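Local coordinates for D-glycerate 3-kinase (Cryptococcus neoformans var. grubii serotype A, PDB 6CKG), which probably phosphorylates D-glycerate at the expense of ATP, as a kinase with a P-loop nucleotide-binding motif, at residues Glu196-Ala201 with Tyr223-Leu228; Met217-Leu222 with Arg290-Tyr295. All blocks are in the same frame, centred on the assembly; numbering follows the deposited sequence.

Contact 1: residues Glu196-Ala201 with Tyr223-Leu228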
loop_
_atom_site.group_PDB
_atom_site.type_symbol
_atom_site.label_atom_id
_atom_site.label_comp_id
_atom_site.label_asym_id
_atom_site.label_seq_id
_atom_site.Cartn_x
_atom_site.Cartn_y
_atom_site.Cartn_z
ATOM N N GLU A 196 -12.388 12.899 17.325
ATOM C CA GLU A 196 -11.542 12.887 18.513
ATOM C C GLU A 196 -10.102 13.228 18.156
ATOM O O GLU A 196 -9.474 14.081 18.798
ATOM C CB GLU A 196 -11.643 11.519 19.175
ATOM C CG GLU A 196 -10.805 11.321 20.381
ATOM C CD GLU A 196 -10.999 9.926 20.910
ATOM O OE1 GLU A 196 -12.129 9.617 21.332
ATOM O OE2 GLU A 196 -10.046 9.129 20.840
ATOM N N LYS A 197 -9.587 12.609 17.088
ATOM C CA LYS A 197 -8.224 12.881 16.639
ATOM C C LYS A 197 -8.075 14.300 16.114
ATOM O O LYS A 197 -7.073 14.968 16.404
ATOM C CB LYS A 197 -7.809 11.864 15.565
ATOM C CG LYS A 197 -7.684 10.431 16.081
ATOM C CD LYS A 197 -7.075 9.515 14.994
ATOM C CE LYS A 197 -6.878 8.099 15.496
ATOM N NZ LYS A 197 -6.129 7.288 14.474
ATOM N N TYR A 198 -9.060 14.789 15.353
ATOM C CA TYR A 198 -8.986 16.163 14.854
ATOM C C TYR A 198 -8.958 17.170 16.001
ATOM O O TYR A 198 -8.140 18.100 16.006
ATOM C CB TYR A 198 -10.158 16.446 13.909
ATOM C CG TYR A 198 -10.107 17.807 13.286
ATOM C CD1 TYR A 198 -10.698 18.905 13.920
ATOM C CD2 TYR A 198 -9.493 18.009 12.054
ATOM C CE1 TYR A 198 -10.658 20.161 13.354
ATOM C CE2 TYR A 198 -9.454 19.283 11.477
ATOM C CZ TYR A 198 -10.034 20.344 12.136
ATOM O OH TYR A 198 -10.003 21.601 11.581
ATOM N N ALA A 199 -9.862 17.018 16.975
ATOM C CA ALA A 199 -9.888 17.945 18.106
ATOM C C ALA A 199 -8.611 17.859 18.926
ATOM O O ALA A 199 -8.117 18.876 19.429
ATOM C CB ALA A 199 -11.093 17.668 19.005
ATOM N N GLU A 200 -8.073 16.647 19.100
ATOM C CA GLU A 200 -6.857 16.498 19.894
ATOM C C GLU A 200 -5.702 17.255 19.247
ATOM O O GLU A 200 -4.970 17.994 19.917
ATOM C CB GLU A 200 -6.521 15.014 20.062
ATOM C CG GLU A 200 -5.127 14.731 20.615
ATOM C CD GLU A 200 -4.960 15.196 22.052
ATOM O OE1 GLU A 200 -5.975 15.408 22.746
ATOM O OE2 GLU A 200 -3.806 15.358 22.491
ATOM N N ALA A 201 -5.544 17.098 17.932
ATOM C CA ALA A 201 -4.510 17.810 17.188
ATOM C C ALA A 201 -4.598 19.306 17.421
ATOM O O ALA A 201 -3.579 19.984 17.598
ATOM C CB ALA A 201 -4.647 17.507 15.694
ATOM N N TYR A 223 -6.600 20.525 6.715
ATOM C CA TYR A 223 -7.776 20.142 5.949
ATOM C C TYR A 223 -9.032 20.330 6.786
ATOM O O TYR A 223 -8.995 20.253 8.017
ATOM C CB TYR A 223 -7.633 18.679 5.474
ATOM C CG TYR A 223 -6.437 18.518 4.565
ATOM C CD1 TYR A 223 -6.500 18.909 3.226
ATOM C CD2 TYR A 223 -5.230 18.017 5.048
ATOM C CE1 TYR A 223 -5.392 18.795 2.393
ATOM C CE2 TYR A 223 -4.124 17.892 4.222
ATOM C CZ TYR A 223 -4.212 18.276 2.904
ATOM O OH TYR A 223 -3.108 18.148 2.103
ATOM N N SER A 224 -10.150 20.559 6.105
ATOM C CA SER A 224 -11.423 20.656 6.798
ATOM C C SER A 224 -11.850 19.288 7.315
ATOM O O SER A 224 -11.437 18.242 6.805
ATOM C CB SER A 224 -12.510 21.199 5.870
ATOM O OG SER A 224 -12.766 20.250 4.842
ATOM N N ARG A 225 -12.713 19.315 8.330
ATOM C CA ARG A 225 -13.301 18.083 8.846
ATOM C C ARG A 225 -14.072 17.338 7.755
ATOM O O ARG A 225 -14.011 16.109 7.673
ATOM C CB ARG A 225 -14.196 18.417 10.061
ATOM C CG ARG A 225 -13.382 18.799 11.328
ATOM C CD ARG A 225 -14.232 19.340 12.519
ATOM N NE ARG A 225 -15.448 18.560 12.648
ATOM C CZ ARG A 225 -16.649 18.988 12.281
ATOM N NH1 ARG A 225 -17.693 18.181 12.407
ATOM N NH2 ARG A 225 -16.807 20.228 11.817
ATOM N N SER A 226 -14.777 18.060 6.877
ATOM C CA SER A 226 -15.521 17.366 5.823
ATOM C C SER A 226 -14.586 16.703 4.811
ATOM O O SER A 226 -14.874 15.606 4.318
ATOM C CB SER A 226 -16.482 18.329 5.121
ATOM O OG SER A 226 -15.771 19.313 4.400
ATOM N N THR A 227 -13.461 17.343 4.486
ATOM C CA THR A 227 -12.502 16.698 3.596
ATOM C C THR A 227 -11.999 15.388 4.203
ATOM O O THR A 227 -11.920 14.360 3.520
ATOM C CB THR A 227 -11.326 17.630 3.294
ATOM O OG1 THR A 227 -11.723 18.620 2.343
ATOM C CG2 THR A 227 -10.121 16.834 2.701
ATOM N N LEU A 228 -11.665 15.407 5.493
ATOM C CA LEU A 228 -11.133 14.204 6.130
ATOM C C LEU A 228 -12.197 13.116 6.254
ATOM O O LEU A 228 -11.901 11.934 6.070
ATOM C CB LEU A 228 -10.541 14.543 7.502
ATOM C CG LEU A 228 -9.381 15.542 7.501
ATOM C CD1 LEU A 228 -9.024 15.977 8.911
ATOM C CD2 LEU A 228 -8.165 14.963 6.784
#
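Tyr-198 reaches Arg-225 because its chi1 of -176° sets the ring opposite the backbone N and out from helix 191-204, while Arg-225, with CG turned beside its own N (chi1 -73°), lays its aliphatic part across that ring. The motif is a helix packed against the capped N-terminal turn of another, helix 225-236. Evidence for a CH-pi contact is direct: Arg-225 CG lies 3.6 Å from the centroid of the Tyr-198 ring and 8° off its normal, almost exactly over the centre. The two side chains cross at about a right angle, and the bend at chi3 turns the guanidinium plane well out of line with the ring, so the methylenes, and not the guanidinium, meet the ring face; Arg-225 NE forms a salt bridge with Glu-195 on the tyrosine's own helix. The cap is Ser-224, whose OG accepts from Thr-227 N at 3.0 Å. Leu-228 packs obliquely to the ring through CD1, 3.8 Å from Tyr-198 CD2, and is buried, whereas Arg-225 is exposed, which places the contact at the protein surface. At the ring edge, near its plane, Tyr-198 CE2 comes within 3.6 Å of the carbonyl oxygen of Tyr-223.

Contact 2: residues Met217-Leu222 with Arg290-Tyr295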
loop_
_atom_site.group_PDB
_atom_site.type_symbol
_atom_site.label_atom_id
_atom_site.label_comp_id
_atom_site.label_asym_id
_atom_site.label_seq_id
_atom_site.Cartn_x
_atom_site.Cartn_y
_atom_site.Cartn_z
ATOM N N MET A 217 3.532 20.513 12.922
ATOM C CA MET A 217 2.077 20.599 12.962
ATOM C C MET A 217 1.465 19.322 12.404
ATOM O O MET A 217 1.901 18.845 11.351
ATOM C CB MET A 217 1.601 21.800 12.147
ATOM C CG MET A 217 0.107 22.072 12.210
ATOM S SD MET A 217 -0.454 23.049 10.800
ATOM C CE MET A 217 -1.789 23.997 11.526
ATOM N N PRO A 218 0.470 18.733 13.068
ATOM C CA PRO A 218 -0.232 17.593 12.459
ATOM C C PRO A 218 -0.906 18.016 11.157
ATOM O O PRO A 218 -1.608 19.030 11.096
ATOM C CB PRO A 218 -1.247 17.181 13.533
ATOM C CG PRO A 218 -0.668 17.722 14.832
ATOM C CD PRO A 218 -0.015 19.018 14.430
ATOM N N THR A 219 -0.671 17.241 10.096
ATOM C CA THR A 219 -1.142 17.670 8.784
ATOM C C THR A 219 -2.659 17.609 8.651
ATOM O O THR A 219 -3.209 18.261 7.759
ATOM C CB THR A 219 -0.494 16.838 7.683
ATOM O OG1 THR A 219 -0.881 15.469 7.830
ATOM C CG2 THR A 219 1.016 16.950 7.759
ATOM N N ILE A 220 -3.357 16.853 9.504
ATOM C CA ILE A 220 -4.812 16.841 9.389
ATOM C C ILE A 220 -5.374 18.237 9.616
ATOM O O ILE A 220 -6.434 18.575 9.081
ATOM C CB ILE A 220 -5.459 15.819 10.351
ATOM C CG1 ILE A 220 -5.095 16.107 11.800
ATOM C CG2 ILE A 220 -5.069 14.392 9.952
ATOM C CD1 ILE A 220 -5.832 15.200 12.813
ATOM N N LEU A 221 -4.665 19.078 10.382
ATOM C CA LEU A 221 -5.118 20.449 10.607
ATOM C C LEU A 221 -5.038 21.303 9.350
ATOM O O LEU A 221 -5.560 22.419 9.355
ATOM C CB LEU A 221 -4.307 21.116 11.719
ATOM C CG LEU A 221 -4.431 20.512 13.126
ATOM C CD1 LEU A 221 -3.622 21.308 14.120
ATOM C CD2 LEU A 221 -5.891 20.458 13.567
ATOM N N LEU A 222 -4.389 20.817 8.283
ATOM C CA LEU A 222 -4.395 21.547 7.020
ATOM C C LEU A 222 -5.711 21.406 6.269
ATOM O O LEU A 222 -5.924 22.118 5.283
ATOM C CB LEU A 222 -3.246 21.069 6.121
ATOM C CG LEU A 222 -1.813 21.325 6.599
ATOM C CD1 LEU A 222 -0.841 20.480 5.796
ATOM C CD2 LEU A 222 -1.456 22.810 6.496
ATOM N N ARG A 290 -0.298 15.792 1.297
ATOM C CA ARG A 290 -1.545 15.142 0.898
ATOM C C ARG A 290 -1.653 13.713 1.435
ATOM O O ARG A 290 -2.769 13.232 1.658
ATOM C CB ARG A 290 -1.692 15.139 -0.631
ATOM C CG ARG A 290 -2.118 16.504 -1.249
ATOM C CD ARG A 290 -2.329 16.469 -2.796
ATOM N NE ARG A 290 -3.543 15.750 -3.215
ATOM C CZ ARG A 290 -3.546 14.550 -3.803
ATOM N NH1 ARG A 290 -4.689 13.961 -4.137
ATOM N NH2 ARG A 290 -2.403 13.936 -4.065
ATOM N N TYR A 291 -0.527 13.018 1.639
ATOM C CA TYR A 291 -0.546 11.654 2.161
ATOM C C TYR A 291 -0.518 11.589 3.683
ATOM O O TYR A 291 -1.123 10.682 4.263
ATOM C CB TYR A 291 0.644 10.854 1.618
ATOM C CG TYR A 291 0.550 10.577 0.140
ATOM C CD1 TYR A 291 0.919 11.545 -0.801
ATOM C CD2 TYR A 291 0.073 9.353 -0.323
ATOM C CE1 TYR A 291 0.820 11.293 -2.159
ATOM C CE2 TYR A 291 -0.028 9.096 -1.677
ATOM C CZ TYR A 291 0.351 10.063 -2.586
ATOM O OH TYR A 291 0.245 9.798 -3.926
ATOM N N MET A 292 0.194 12.509 4.332
ATOM C CA MET A 292 0.371 12.454 5.784
ATOM C C MET A 292 -0.925 12.380 6.594
ATOM O O MET A 292 -0.927 11.688 7.624
ATOM C CB MET A 292 1.204 13.658 6.245
ATOM C CG MET A 292 2.676 13.366 6.427
ATOM S SD MET A 292 3.009 12.073 7.647
ATOM C CE MET A 292 3.901 10.940 6.602
ATOM N N PRO A 293 -2.026 13.058 6.231
ATOM C CA PRO A 293 -3.253 12.882 7.031
ATOM C C PRO A 293 -3.727 11.443 7.070
ATOM O O PRO A 293 -4.288 11.011 8.085
ATOM C CB PRO A 293 -4.279 13.789 6.335
ATOM C CG PRO A 293 -3.509 14.669 5.444
ATOM C CD PRO A 293 -2.229 13.999 5.115
ATOM N N SER A 294 -3.489 10.677 6.000
ATOM C CA SER A 294 -3.897 9.280 6.003
ATOM C C SER A 294 -3.052 8.456 6.964
ATOM O O SER A 294 -3.580 7.566 7.637
ATOM C CB SER A 294 -3.820 8.696 4.587
ATOM O OG SER A 294 -4.928 9.125 3.805
ATOM N N TYR A 295 -1.734 8.701 6.997
ATOM C CA TYR A 295 -0.883 8.066 8.001
ATOM C C TYR A 295 -1.350 8.413 9.408
ATOM O O TYR A 295 -1.451 7.535 10.273
ATOM C CB TYR A 295 0.577 8.496 7.820
ATOM C CG TYR A 295 1.283 7.940 6.594
ATOM C CD1 TYR A 295 1.844 6.668 6.601
ATOM C CD2 TYR A 295 1.432 8.711 5.450
ATOM C CE1 TYR A 295 2.509 6.164 5.481
ATOM C CE2 TYR A 295 2.093 8.214 4.327
ATOM C CZ TYR A 295 2.624 6.947 4.348
ATOM O OH TYR A 295 3.284 6.474 3.234
#
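Thr-219 brings its hydroxyl against Met-292 and Pro-293 of helix 281-298, and this is the tight part of the contact. Thr-219 OG1 stands 3.1 Å from Pro-293 N, yet the proline nitrogen carries no hydrogen, so the proximity is packing. Thr-219 OG1 also lies 3.2 Å from Met-292 CB and 3.4 Å from Pro-293 CD, reaching them because chi1 of 63° places it between the backbone N and the carbonyl carbon of its own residue. Its polar need is met one turn further along the helix: OG1 hydrogen-bonds to Glu-296 OE2, and the other carboxylate oxygen, OE1, takes the N-H of Ile-220. One glutamate thus holds both a side chain and the adjoining backbone. The methyl of Thr-219 rests beside Met-292, CG2 to CB at 3.6 Å. In fold terms, a 3-10 segment, 219-222, docks on a proline-kinked helix, the kink lying where the N atoms of 293 and 294 lack bonds to the preceding turn; Ser-294 N instead bonds to Tyr-291 O at 2.9 Å. An ordinary apolar contact follows, Ile-220 CG2 meeting Pro-293 CB at 3.8 Å as the two side chains slide past each other in opposite directions; the end of the isoleucine leads away from 290-295, and its side chain also touches Leu-297 and Ala-201. Toward solvent the contact fades: Leu-222 is exposed, and although its CB points toward 290-295, Leu-222 CD1, its nearest atom, stays 6.4 Å from Pro-293 CG, and the side chain rests on Asn-289.

How the contacts relate
From the N terminus, the chain passes the first strands of the mixed sheet before reaching helix 191-204, which supplies the first side of contact 1. An unmodelled break at 206-215 follows; then comes 217-222, the first side of contact 2, leading directly into 223-228, which closes contact 1 as a short loop of 21 intervening residues. Contact 2 closes later, across 67 residues, when helix 281-298 returns. The segments alternate, so the two loops cross. With centres 9 Å apart, the contacts also touch: Tyr-223 CE2 lies 3.5 Å from Pro-293 CG. Together they tie helices 191-204, 225-236 and 281-298 around the connecting 3-10 segment.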